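Local coordinates for Sel1 repeat family protein (Pseudomonas aeruginosa, PDB 6LCH), which probably acts as an immunity protein that protects the bacterium against its own type VI secretion effector PldB, at residues A[182-190]-A[216-224]. Numbering follows the deposited sequence.
Sequences NFPKALVYY and ASAMWYAPD
A Met-aromatic contact between F183 and M219 lies at the centre of a largely buried apolar seam, where the first turns of helix 183-195, within a Sel1 repeat, receive the loop that leads to helix 225-240. M219 CB sits over one face of the F183 ring, 3.7 Å from its centroid, while M219 SD approaches obliquely and comes within 3.4 Å of F183 CD1. A bend at chi3 (-92°) then turns the methionine chain down the helix, and M219 CE meets L187 CD1 at 3.8 Å. At the far rim of the phenyl ring, F183 CE2 meets the edge of the exposed W220 indole at CE3 (3.5 Å), the two planes inclined at 36° and neither ring stacked on the other. Y221 extends the seam toward P184 and L187. L187 CD2 lies over one face of the Y221 phenol, 3.8 Å from that ring's centroid, and P184 CA comes within 3.1 Å of Y221 OH at the ring edge. From outside the two segments, H258 hydrogen-bonds M219 O and meets the Y221 ring edge-to-face. With no hydrogen bond between helix and loop, their attachment rests on dispersion, CH-pi and sulfur-aromatic contacts, so the fit probably depends on complementary shape, H258 adding a polar hold.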
ATOM      1  N   ASN A 182      -1.646  15.428 -17.095  1.00 10.56           N
ATOM      2  CA  ASN A 182      -1.107  16.506 -16.270  1.00 11.33           C
ATOM      3  C   ASN A 182       0.192  15.990 -15.654  1.00  8.14           C
ATOM      4  O   ASN A 182       0.209  15.487 -14.531  1.00  6.22           O
ATOM      5  CB  ASN A 182      -2.107  16.937 -15.199  1.00 11.12           C
ATOM      6  CG  ASN A 182      -1.728  18.249 -14.535  1.00 13.99           C
ATOM      7  OD1 ASN A 182      -0.548  18.575 -14.398  1.00 10.94           O
ATOM      8  ND2 ASN A 182      -2.734  19.011 -14.115  1.00 14.60           N
ATOM      9  N   PHE A 183       1.281  16.122 -16.403  1.00  8.38           N
ATOM     10  CA  PHE A 183       2.552  15.549 -15.960  1.00  7.45           C
ATOM     11  C   PHE A 183       3.080  16.179 -14.676  1.00  7.43           C
ATOM     12  O   PHE A 183       3.460  15.427 -13.762  1.00  8.02           O
ATOM     13  CB  PHE A 183       3.566  15.627 -17.104  1.00  9.24           C
ATOM     14  CG  PHE A 183       3.175  14.809 -18.305  1.00 10.10           C
ATOM     15  CD1 PHE A 183       2.362  13.695 -18.161  1.00  7.67           C
ATOM     16  CD2 PHE A 183       3.607  15.156 -19.572  1.00 10.48           C
ATOM     17  CE1 PHE A 183       1.994  12.939 -19.252  1.00  9.44           C
ATOM     18  CE2 PHE A 183       3.236  14.405 -20.671  1.00 12.25           C
ATOM     19  CZ  PHE A 183       2.432  13.293 -20.510  1.00 12.19           C
ATOM     20  N   PRO A 184       3.124  17.509 -14.517  1.00  7.99           N
ATOM     21  CA  PRO A 184       3.672  18.058 -13.266  1.00 10.41           C
ATOM     22  C   PRO A 184       2.820  17.761 -12.048  1.00  8.68           C
ATOM     23  O   PRO A 184       3.369  17.586 -10.957  1.00  6.93           O
ATOM     24  CB  PRO A 184       3.750  19.563 -13.543  1.00 15.74           C
ATOM     25  CG  PRO A 184       3.615  19.707 -15.017  1.00 18.28           C
ATOM     26  CD  PRO A 184       2.736  18.585 -15.441  1.00 12.08           C
ATOM     27  N   LYS A 185       1.496  17.712 -12.189  1.00 10.44           N
ATOM     28  CA  LYS A 185       0.672  17.278 -11.066  1.00 10.36           C
ATOM     29  C   LYS A 185       0.852  15.792 -10.799  1.00  7.76           C
ATOM     30  O   LYS A 185       0.766  15.355  -9.646  1.00  8.95           O
ATOM     31  CB  LYS A 185      -0.796  17.595 -11.332  1.00 11.51           C
ATOM     32  CG  LYS A 185      -1.690  17.438 -10.117  1.00 12.58           C
ATOM     33  CD  LYS A 185      -3.008  18.148 -10.328  1.00 17.07           C
ATOM     34  CE  LYS A 185      -3.276  19.157  -9.235  1.00 18.94           C
ATOM     35  NZ  LYS A 185      -4.473  19.977  -9.564  1.00 21.66           N
ATOM     36  N   ALA A 186       1.105  15.005 -11.847  1.00  7.22           N
ATOM     37  CA  ALA A 186       1.412  13.594 -11.652  1.00  6.78           C
ATOM     38  C   ALA A 186       2.719  13.425 -10.894  1.00  6.92           C
ATOM     39  O   ALA A 186       2.817  12.590  -9.988  1.00  5.89           O
ATOM     40  CB  ALA A 186       1.480  12.879 -13.002  1.00  6.70           C
ATOM     41  N   LEU A 187       3.729  14.226 -11.243  1.00  5.48           N
ATOM     42  CA  LEU A 187       5.023  14.139 -10.577  1.00  7.80           C
ATOM     43  C   LEU A 187       4.925  14.517  -9.105  1.00  8.23           C
ATOM     44  O   LEU A 187       5.655  13.966  -8.275  1.00 10.87           O
ATOM     45  CB  LEU A 187       6.034  15.034 -11.295  1.00  9.36           C
ATOM     46  CG  LEU A 187       7.515  14.668 -11.197  1.00 12.59           C
ATOM     47  CD1 LEU A 187       7.787  13.298 -11.804  1.00 10.05           C
ATOM     48  CD2 LEU A 187       8.361  15.730 -11.878  1.00 11.67           C
ATOM     49  N   VAL A 188       4.041  15.459  -8.764  1.00  8.52           N
ATOM     50  CA  VAL A 188       3.851  15.831  -7.364  1.00  7.13           C
ATOM     51  C   VAL A 188       3.377  14.627  -6.560  1.00  8.40           C
ATOM     52  O   VAL A 188       3.868  14.359  -5.456  1.00 11.78           O
ATOM     53  CB  VAL A 188       2.866  17.008  -7.249  1.00  8.68           C
ATOM     54  CG1 VAL A 188       2.390  17.171  -5.803  1.00 10.86           C
ATOM     55  CG2 VAL A 188       3.509  18.290  -7.752  1.00  9.44           C
ATOM     56  N   TYR A 189       2.431  13.869  -7.118  1.00  8.58           N
ATOM     57  CA  TYR A 189       1.828  12.762  -6.387  1.00  8.74           C
ATOM     58  C   TYR A 189       2.722  11.528  -6.359  1.00  7.56           C
ATOM     59  O   TYR A 189       2.718  10.782  -5.372  1.00  6.24           O
ATOM     60  CB  TYR A 189       0.469  12.430  -6.991  1.00  7.15           C
ATOM     61  CG  TYR A 189      -0.638  13.260  -6.394  1.00  8.76           C
ATOM     62  CD1 TYR A 189      -1.461  14.043  -7.189  1.00  9.23           C
ATOM     63  CD2 TYR A 189      -0.841  13.275  -5.022  1.00  9.88           C
ATOM     64  CE1 TYR A 189      -2.475  14.805  -6.628  1.00 11.73           C
ATOM     65  CE2 TYR A 189      -1.841  14.029  -4.456  1.00  9.20           C
ATOM     66  CZ  TYR A 189      -2.657  14.788  -5.260  1.00 11.78           C
ATOM     67  OH  TYR A 189      -3.650  15.529  -4.677  1.00 13.24           O
ATOM     68  N   TYR A 190       3.470  11.275  -7.436  1.00  5.67           N
ATOM     69  CA  TYR A 190       4.473  10.217  -7.384  1.00  7.42           C
ATOM     70  C   TYR A 190       5.495  10.499  -6.290  1.00  7.79           C
ATOM     71  O   TYR A 190       5.933   9.582  -5.585  1.00  7.11           O
ATOM     72  CB  TYR A 190       5.177  10.074  -8.732  1.00  6.48           C
ATOM     73  CG  TYR A 190       4.399   9.342  -9.808  1.00  6.09           C
ATOM     74  CD1 TYR A 190       4.016   8.015  -9.647  1.00  5.94           C
ATOM     75  CD2 TYR A 190       4.072   9.976 -10.996  1.00  6.76           C
ATOM     76  CE1 TYR A 190       3.315   7.347 -10.644  1.00  7.77           C
ATOM     77  CE2 TYR A 190       3.371   9.322 -11.990  1.00  6.24           C
ATOM     78  CZ  TYR A 190       2.999   8.011 -11.816  1.00  6.00           C
ATOM     79  OH  TYR A 190       2.301   7.377 -12.820  1.00  7.06           O
ATOM     80  N   ALA A 216       8.998   9.717 -23.887  1.00 10.35           N
ATOM     81  CA  ALA A 216       7.582   9.466 -23.637  1.00 11.34           C
ATOM     82  C   ALA A 216       7.361   8.866 -22.253  1.00  6.78           C
ATOM     83  O   ALA A 216       6.481   9.306 -21.505  1.00  8.82           O
ATOM     84  CB  ALA A 216       7.015   8.547 -24.722  1.00  9.02           C
ATOM     85  N   SER A 217       8.161   7.862 -21.886  1.00 11.90           N
ATOM     86  CA  SER A 217       8.012   7.242 -20.572  1.00 11.94           C
ATOM     87  C   SER A 217       8.401   8.179 -19.437  1.00 10.54           C
ATOM     88  O   SER A 217       7.954   7.975 -18.303  1.00 10.47           O
ATOM     89  CB  SER A 217       8.846   5.969 -20.486  1.00 11.48           C
ATOM     90  OG  SER A 217       8.216   4.898 -21.157  1.00 15.27           O
ATOM     91  N   ALA A 218       9.216   9.193 -19.715  1.00  9.80           N
ATOM     92  CA  ALA A 218       9.647  10.156 -18.715  1.00 11.62           C
ATOM     93  C   ALA A 218       8.781  11.408 -18.696  1.00  9.32           C
ATOM     94  O   ALA A 218       9.165  12.403 -18.073  1.00  7.53           O
ATOM     95  CB  ALA A 218      11.111  10.535 -18.948  1.00 12.44           C
ATOM     96  N   MET A 219       7.616  11.377 -19.341  1.00 11.21           N
ATOM     97  CA  MET A 219       6.731  12.534 -19.463  1.00 11.91           C
ATOM     98  C   MET A 219       7.459  13.751 -20.028  1.00 11.32           C
ATOM     99  O   MET A 219       7.074  14.894 -19.757  1.00 11.95           O
ATOM    100  CB  MET A 219       6.068  12.869 -18.120  1.00  8.14           C
ATOM    101  CG  MET A 219       5.532  11.636 -17.394  1.00 11.50           C
ATOM    102  SD  MET A 219       4.428  11.988 -16.013  1.00 10.39           S
ATOM    103  CE  MET A 219       5.531  12.053 -14.613  1.00  9.53           C
ATOM    104  N   TRP A 220       8.517  13.507 -20.805  1.00 12.06           N
ATOM    105  CA  TRP A 220       9.312  14.552 -21.448  1.00  9.90           C
ATOM    106  C   TRP A 220       9.985  15.466 -20.430  1.00 12.76           C
ATOM    107  O   TRP A 220      10.254  16.635 -20.710  1.00 13.74           O
ATOM    108  CB  TRP A 220       8.466  15.356 -22.441  1.00 12.99           C
ATOM    109  CG  TRP A 220       8.079  14.526 -23.616  1.00 14.22           C
ATOM    110  CD1 TRP A 220       8.858  14.223 -24.696  1.00 14.54           C
ATOM    111  CD2 TRP A 220       6.832  13.855 -23.819  1.00 14.82           C
ATOM    112  NE1 TRP A 220       8.164  13.418 -25.569  1.00 16.01           N
ATOM    113  CE2 TRP A 220       6.917  13.177 -25.052  1.00 12.49           C
ATOM    114  CE3 TRP A 220       5.645  13.770 -23.083  1.00 16.57           C
ATOM    115  CZ2 TRP A 220       5.864  12.423 -25.565  1.00 16.42           C
ATOM    116  CZ3 TRP A 220       4.599  13.022 -23.594  1.00 15.81           C
ATOM    117  CH2 TRP A 220       4.715  12.358 -24.822  1.00 18.39           C
ATOM    118  N   TYR A 221      10.262  14.939 -19.239  1.00 10.29           N
ATOM    119  CA  TYR A 221      11.090  15.652 -18.283  1.00 11.66           C
ATOM    120  C   TYR A 221      12.558  15.499 -18.659  1.00 11.62           C
ATOM    121  O   TYR A 221      12.990  14.456 -19.159  1.00 10.21           O
ATOM    122  CB  TYR A 221      10.851  15.134 -16.866  1.00 11.79           C
ATOM    123  CG  TYR A 221       9.695  15.819 -16.176  1.00 12.60           C
ATOM    124  CD1 TYR A 221       8.420  15.268 -16.208  1.00  9.71           C
ATOM    125  CD2 TYR A 221       9.875  17.023 -15.514  1.00 12.65           C
ATOM    126  CE1 TYR A 221       7.364  15.890 -15.589  1.00 10.44           C
ATOM    127  CE2 TYR A 221       8.824  17.655 -14.892  1.00 13.44           C
ATOM    128  CZ  TYR A 221       7.570  17.085 -14.936  1.00 13.95           C
ATOM    129  OH  TYR A 221       6.522  17.711 -14.317  1.00 12.48           O
ATOM    130  N   ALA A 222      13.325  16.556 -18.437  1.00 11.09           N
ATOM    131  CA  ALA A 222      14.738  16.483 -18.749  1.00 12.03           C
ATOM    132  C   ALA A 222      15.431  15.528 -17.780  1.00 13.48           C
ATOM    133  O   ALA A 222      15.138  15.541 -16.580  1.00 14.31           O
ATOM    134  CB  ALA A 222      15.384  17.863 -18.685  1.00 13.69           C
ATOM    135  N   PRO A 223      16.314  14.661 -18.276  1.00 11.77           N
ATOM    136  CA  PRO A 223      17.101  13.812 -17.378  1.00 12.40           C
ATOM    137  C   PRO A 223      17.851  14.642 -16.346  1.00 13.47           C
ATOM    138  O   PRO A 223      18.202  15.801 -16.579  1.00  9.20           O
ATOM    139  CB  PRO A 223      18.069  13.095 -18.324  1.00 15.09           C
ATOM    140  CG  PRO A 223      17.353  13.060 -19.641  1.00 16.12           C
ATOM    141  CD  PRO A 223      16.445  14.264 -19.689  1.00 12.12           C
ATOM    142  N   ASP A 224      18.090  14.030 -15.188  1.00 13.41           N
ATOM    143  CA  ASP A 224      18.710  14.722 -14.061  1.00 14.76           C
ATOM    144  C   ASP A 224      19.525  13.691 -13.297  1.00 17.23           C
ATOM    145  O   ASP A 224      18.960  12.748 -12.734  1.00 16.22           O
ATOM    146  CB  ASP A 224      17.650  15.376 -13.175  1.00 15.59           C
ATOM    147  CG  ASP A 224      18.234  16.381 -12.191  1.00 17.89           C
ATOM    148  OD1 ASP A 224      19.365  16.165 -11.702  1.00 18.24           O
ATOM    149  OD2 ASP A 224      17.554  17.390 -11.901  1.00 16.10           O
TER